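Local structure of A-type flavoprotein (Giardia intestinalis, 2Q9U) at the interface of chains A and B and the interface of chains A and C. The protein scavenges dioxygen, reducing it at a diiron centre with electrons passed on by a flavin mononucleotide. Sequence-based numbering; all coordinates share one arbitrary frame. Chains: chain A/B/C, A-type flavoprotein.

Contact 1: the interface of chains A and B. Residues chain A 30-31, 87-89; chain B 266-267.
A:Glu87 and B:Tyr267 meet across the head-to-tail dimer interface of flavodiiron proteins, in which the diiron domain of one subunit faces the FMN-binding flavodoxin domain of the other and electrons can pass between subunits. B:Tyr267 enters hydroxyl first and approaches the extended side chain of A:Glu87 at about a right angle, with ring and carboxylate planes 87° apart. Its OH donates a hydrogen bond of 2.6 Å to A:Glu87 OE2, which receives it on the anti side, 22° out of the carboxylate plane. The CG methylene of A:Glu87 also packs on the phenol, 3.7 Å from B:Tyr267 CZ, while A:Gly88 CA lies 3.8 Å from B:Tyr267 CE1, a ring carbon next to the hydroxyl-bearing CZ. The hydroxyl tip is further bordered by the ring atom CZ of A:Phe30, at 3.5 Å from B:Tyr267 OH. A:His31, with backbone torsions in the left-handed region, sends its imidazole back over A:Phe30, CD2 standing 3.7 Å above the centre of that ring. On the chain B side, A:His31 CB packs against B:Met266 CB at 3.7 Å. Beside them, water 1 bridges the backbone N of A:His31 and the carbonyl O of B:Met266. In the fold, A:Glu87, in the loop just before the 3-10 helix 88-90, and A:Asp89 within it belong to the iron-binding motif, A:Phe30 ends strand 29-30, and B:Met266 and B:Tyr267 form part of the FMN-binding loop just before helix 269-283.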
# COMPACT_ATOMS: atom_id res chain seq x y z
N PHE A 30 9.39 -10.06 -2.20
CA PHE A 30 10.59 -10.87 -2.18
C PHE A 30 11.16 -10.91 -3.59
O PHE A 30 10.63 -11.61 -4.46
CB PHE A 30 10.28 -12.28 -1.66
CG PHE A 30 11.46 -13.23 -1.69
CD1 PHE A 30 12.72 -12.80 -1.28
CD2 PHE A 30 11.31 -14.51 -2.18
CE1 PHE A 30 13.84 -13.67 -1.33
CE2 PHE A 30 12.39 -15.40 -2.22
CZ PHE A 30 13.66 -14.98 -1.80
N HIS A 31 12.23 -10.14 -3.78
CA HIS A 31 12.81 -9.90 -5.11
C HIS A 31 11.74 -9.50 -6.13
O HIS A 31 11.74 -9.95 -7.26
CB HIS A 31 13.72 -11.09 -5.56
CG HIS A 31 12.99 -12.34 -5.94
ND1 HIS A 31 12.11 -12.41 -7.00
CD2 HIS A 31 13.07 -13.60 -5.44
CE1 HIS A 31 11.66 -13.65 -7.12
NE2 HIS A 31 12.22 -14.39 -6.18
N GLU A 87 21.74 -18.75 -3.86
CA GLU A 87 20.88 -17.57 -3.66
C GLU A 87 20.72 -17.24 -2.17
O GLU A 87 20.66 -18.16 -1.32
CB GLU A 87 19.52 -17.72 -4.38
CG GLU A 87 18.81 -16.36 -4.58
CD GLU A 87 17.49 -16.51 -5.27
OE1 GLU A 87 17.33 -17.50 -6.01
OE2 GLU A 87 16.61 -15.65 -5.05
N GLY A 88 20.70 -15.94 -1.87
CA GLY A 88 20.67 -15.44 -0.48
C GLY A 88 19.62 -16.04 0.44
O GLY A 88 19.87 -16.24 1.63
N ASP A 89 18.44 -16.32 -0.09
CA ASP A 89 17.38 -16.88 0.74
C ASP A 89 17.72 -18.23 1.37
O ASP A 89 17.17 -18.57 2.41
CB ASP A 89 16.01 -16.90 0.04
CG ASP A 89 16.03 -17.62 -1.31
OD1 ASP A 89 17.04 -17.56 -2.03
OD2 ASP A 89 15.01 -18.25 -1.65
N MET B 266 17.19 -6.49 -6.24
CA MET B 266 16.60 -7.64 -5.55
C MET B 266 17.36 -8.04 -4.28
O MET B 266 16.74 -8.33 -3.24
CB MET B 266 16.54 -8.81 -6.53
CG MET B 266 15.56 -8.54 -7.66
SD MET B 266 15.40 -9.91 -8.81
CE MET B 266 16.99 -9.87 -9.61
N TYR B 267 18.69 -8.08 -4.37
CA TYR B 267 19.53 -8.40 -3.20
C TYR B 267 20.48 -7.26 -2.82
O TYR B 267 21.37 -7.43 -1.98
CB TYR B 267 20.29 -9.72 -3.39
CG TYR B 267 19.41 -10.95 -3.24
CD1 TYR B 267 19.20 -11.54 -1.97
CD2 TYR B 267 18.81 -11.53 -4.35
CE1 TYR B 267 18.38 -12.69 -1.81
CE2 TYR B 267 17.98 -12.68 -4.22
CZ TYR B 267 17.77 -13.24 -2.93
OH TYR B 267 16.97 -14.37 -2.80
O HOH W 1 13.86 -8.45 -2.15

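Contact 2: the interface of chains A and B. Residues chain A 115, 118-119, 153-154; chain B 352, 382.
No polar bond joins A:Trp153 to B:Trp352; the indole nitrogen NE1 of A:Trp153 instead sits at the edge of the B:Trp352 ring, in its plane, 3.5 Å from CH2. The two indoles cross at about a right angle, the benzo edge of B:Trp352 pointing into the face of the five-membered ring of A:Trp153, with the planes 68° apart. B:Trp352 CZ3 stands 3.4 Å above the A:Trp153 plane, nearer the border of the ring than its middle. The B:Trp352 side chain holds CG between its backbone N and carbonyl carbon (chi1 48°), which directs its benzo edge to A:Trp153 and one face to A:Pro154. Over that face lies the proline CD, 3.8 Å from the centroid of the six-membered ring, a CH-pi contact. B:Phe382 meets the far end of A:Trp153 tip to tip, CE1 coming 3.3 Å from CH2, and its CZ lies over the same face of the indole as B:Trp352. The other side of the phenyl tip points at the face of an imidazole: B:Phe382 CE2 is 3.7 Å above the centre of the A:His115 ring, edge to face at 55°. Nearer the backbone, A:Leu119 CD2 packs on B:Phe382 CB at 3.7 Å, so helix 110-120 lines the phenylalanine with A:His115, A:Leu119 and, more loosely, A:Ile118. This apolar, largely aromatic patch buttresses B:Trp352, an FMN-binding residue, against A:Trp153, the neighbour of the iron ligand A:His152, and may thereby keep flavin and diiron site in register.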
# COMPACT_ATOMS: atom_id res chain seq x y z
N HIS A 115 29.90 -19.49 -6.74
CA HIS A 115 28.89 -18.48 -6.44
C HIS A 115 28.86 -18.15 -4.94
O HIS A 115 28.78 -16.98 -4.57
CB HIS A 115 27.50 -18.86 -6.99
CG HIS A 115 27.42 -18.85 -8.49
ND1 HIS A 115 26.34 -19.38 -9.18
CD2 HIS A 115 28.29 -18.42 -9.44
CE1 HIS A 115 26.55 -19.26 -10.48
NE2 HIS A 115 27.72 -18.68 -10.67
N ILE A 118 31.84 -15.89 -4.15
CA ILE A 118 31.71 -14.52 -4.68
C ILE A 118 30.71 -13.71 -3.85
O ILE A 118 30.94 -12.53 -3.53
CB ILE A 118 31.28 -14.50 -6.16
CG1 ILE A 118 32.43 -15.00 -7.04
CG2 ILE A 118 30.96 -13.06 -6.59
CD1 ILE A 118 32.04 -15.23 -8.46
N LEU A 119 29.64 -14.36 -3.44
CA LEU A 119 28.60 -13.72 -2.68
C LEU A 119 28.96 -13.49 -1.22
O LEU A 119 28.52 -12.58 -0.63
CB LEU A 119 27.30 -14.48 -2.80
CG LEU A 119 26.65 -14.34 -4.15
CD1 LEU A 119 25.59 -15.32 -4.39
CD2 LEU A 119 26.18 -12.92 -4.37
N TRP A 153 18.93 -21.31 -11.21
CA TRP A 153 20.26 -20.68 -11.36
C TRP A 153 21.26 -21.70 -11.95
O TRP A 153 20.99 -22.92 -11.89
CB TRP A 153 20.76 -20.16 -10.00
CG TRP A 153 20.34 -18.75 -9.69
CD1 TRP A 153 19.32 -18.02 -10.29
CD2 TRP A 153 20.90 -17.89 -8.69
NE1 TRP A 153 19.24 -16.77 -9.73
CE2 TRP A 153 20.19 -16.66 -8.75
CE3 TRP A 153 21.94 -18.03 -7.77
CZ2 TRP A 153 20.49 -15.59 -7.90
CZ3 TRP A 153 22.24 -16.95 -6.92
CH2 TRP A 153 21.52 -15.76 -7.00
N PRO A 154 22.39 -21.22 -12.52
CA PRO A 154 23.46 -22.15 -12.98
C PRO A 154 23.93 -23.11 -11.89
O PRO A 154 24.28 -24.25 -12.20
CB PRO A 154 24.60 -21.20 -13.41
CG PRO A 154 23.87 -19.95 -13.85
CD PRO A 154 22.76 -19.81 -12.80
N TRP B 352 24.55 -14.44 -14.83
CA TRP B 352 25.20 -15.25 -15.87
C TRP B 352 25.22 -14.61 -17.24
O TRP B 352 26.15 -14.84 -18.01
CB TRP B 352 24.61 -16.66 -15.95
CG TRP B 352 23.11 -16.72 -16.00
CD1 TRP B 352 22.33 -16.81 -17.10
CD2 TRP B 352 22.23 -16.68 -14.87
NE1 TRP B 352 21.00 -16.84 -16.74
CE2 TRP B 352 20.92 -16.76 -15.37
CE3 TRP B 352 22.43 -16.57 -13.48
CZ2 TRP B 352 19.79 -16.74 -14.53
CZ3 TRP B 352 21.31 -16.56 -12.65
CH2 TRP B 352 20.01 -16.64 -13.18
N PHE B 382 27.13 -10.83 -9.75
CA PHE B 382 26.69 -11.14 -8.40
C PHE B 382 26.94 -10.11 -7.31
O PHE B 382 26.03 -9.68 -6.69
CB PHE B 382 27.08 -12.54 -7.97
CG PHE B 382 26.19 -13.58 -8.51
CD1 PHE B 382 24.85 -13.56 -8.23
CD2 PHE B 382 26.68 -14.56 -9.32
CE1 PHE B 382 24.04 -14.46 -8.75
CE2 PHE B 382 25.84 -15.50 -9.82
CZ PHE B 382 24.52 -15.45 -9.54

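Contact 3: the interface of chains A and C. Residues chain A 272, 276, 279, 389-390, 393; chain C 7.
C:Tyr7, in a loop near the start of its chain (phi -136°, psi 14°), lies against A:Leu389 and A:Tyr393, both regularly helical in 386-409, while A:Arg272 and A:Ala276 approach from helix 269-283. The tyrosine carries CG between its backbone N and carbonyl carbon (chi1 47°), which lays its ring along A:Leu389 while the backbone turns toward A:Tyr393. The methyl CD1 of A:Leu389 caps one face of the phenol, 4.0 Å from the ring centroid in a CH-pi contact, and A:Leu389 CB meets C:Tyr7 CG at 3.6 Å. That same methyl also covers a face of the A:Arg272 guanidinium. The guanidinium is turned steeply against the phenol, and its NH2 comes 3.7 Å from C:Tyr7 CE1. A:Tyr393 packs on the main chain instead: its ring atom CD2 is 3.4 Å from C:Tyr7 C. Direct hydrogen bonds are lacking here; water 2 supplies the polar link. The fork of A:Arg272 holds this water in the guanidinium plane through NH1 and NH2, each in a somewhat bent bond. The patch belongs to a two-fold interface between copies of the protein and may help build the tetramer, although the structure alone does not show that it persists in solution. On the other subunit, water 2 is bonded to the carbonyl O of C:Tyr7 at 2.8 Å.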
# COMPACT_ATOMS: atom_id res chain seq x y z
N ARG A 272 -14.65 -0.91 -19.22
CA ARG A 272 -15.99 -1.37 -19.63
C ARG A 272 -15.95 -2.25 -20.89
O ARG A 272 -16.67 -3.25 -20.97
CB ARG A 272 -16.95 -0.20 -19.86
CG ARG A 272 -18.38 -0.64 -20.26
CD ARG A 272 -19.10 -1.22 -19.04
NE ARG A 272 -20.38 -1.90 -19.33
CZ ARG A 272 -20.52 -3.11 -19.87
NH1 ARG A 272 -19.47 -3.82 -20.28
NH2 ARG A 272 -21.73 -3.61 -20.03
N ALA A 276 -17.13 -6.40 -21.46
CA ALA A 276 -17.91 -6.95 -22.57
C ALA A 276 -17.15 -8.09 -23.26
O ALA A 276 -17.73 -9.14 -23.58
CB ALA A 276 -18.27 -5.84 -23.61
N ASP A 279 -17.31 -11.22 -21.01
CA ASP A 279 -18.57 -11.95 -21.17
C ASP A 279 -18.60 -12.78 -22.45
O ASP A 279 -19.11 -13.88 -22.42
CB ASP A 279 -19.81 -11.06 -21.06
CG ASP A 279 -20.45 -11.14 -19.67
OD1 ASP A 279 -19.69 -11.17 -18.66
OD2 ASP A 279 -21.70 -11.20 -19.60
N LEU A 389 -19.35 -2.12 -27.50
CA LEU A 389 -19.48 -3.22 -26.54
C LEU A 389 -19.82 -4.58 -27.22
O LEU A 389 -19.29 -5.63 -26.85
CB LEU A 389 -20.55 -2.90 -25.49
CG LEU A 389 -20.27 -1.67 -24.60
CD1 LEU A 389 -21.43 -1.44 -23.65
CD2 LEU A 389 -18.96 -1.88 -23.80
N GLU A 390 -20.72 -4.54 -28.19
CA GLU A 390 -21.06 -5.71 -28.98
C GLU A 390 -19.86 -6.24 -29.76
O GLU A 390 -19.62 -7.45 -29.80
CB GLU A 390 -22.22 -5.39 -29.93
CG GLU A 390 -22.60 -6.58 -30.78
CD GLU A 390 -23.82 -6.32 -31.65
OE1 GLU A 390 -23.81 -5.32 -32.38
OE2 GLU A 390 -24.77 -7.13 -31.58
N TYR A 393 -17.64 -7.88 -27.23
CA TYR A 393 -18.24 -9.16 -26.87
C TYR A 393 -17.93 -10.21 -27.93
O TYR A 393 -17.54 -11.33 -27.59
CB TYR A 393 -19.76 -9.03 -26.67
CG TYR A 393 -20.48 -10.32 -26.31
CD1 TYR A 393 -20.89 -11.24 -27.30
CD2 TYR A 393 -20.75 -10.62 -24.98
CE1 TYR A 393 -21.56 -12.42 -26.93
CE2 TYR A 393 -21.42 -11.78 -24.62
CZ TYR A 393 -21.81 -12.67 -25.58
OH TYR A 393 -22.48 -13.81 -25.14
N TYR C 7 -24.00 -7.70 -25.54
CA TYR C 7 -22.67 -7.58 -24.97
C TYR C 7 -22.63 -8.12 -23.54
O TYR C 7 -21.67 -7.87 -22.80
CB TYR C 7 -22.21 -6.12 -25.00
CG TYR C 7 -23.24 -5.14 -24.50
CD1 TYR C 7 -23.38 -4.88 -23.14
CD2 TYR C 7 -24.09 -4.48 -25.38
CE1 TYR C 7 -24.33 -3.98 -22.68
CE2 TYR C 7 -25.04 -3.58 -24.93
CZ TYR C 7 -25.15 -3.34 -23.57
OH TYR C 7 -26.10 -2.45 -23.12
O HOH W 2 -20.88 -6.27 -20.66

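Contacts 1 and 2 belong to one A–B interface, their C-alpha centres about 12 Å apart, and set the iron-binding region of A against three FMN-binding residues of B, B:Met266, B:Tyr267 and B:Trp352. Contact 3 joins A to C, its C-alpha centre about 42 Å from that of contact 1 and about 49 Å from that of contact 2. In each copy, helix 269-283, used in contact 3, begins just after the loop of contact 1, and helix 386-409 begins shortly after the phenylalanine of contact 2. The flavodoxin region thus serves both interfaces, one pairing the redox centres and the other probably joining dimers.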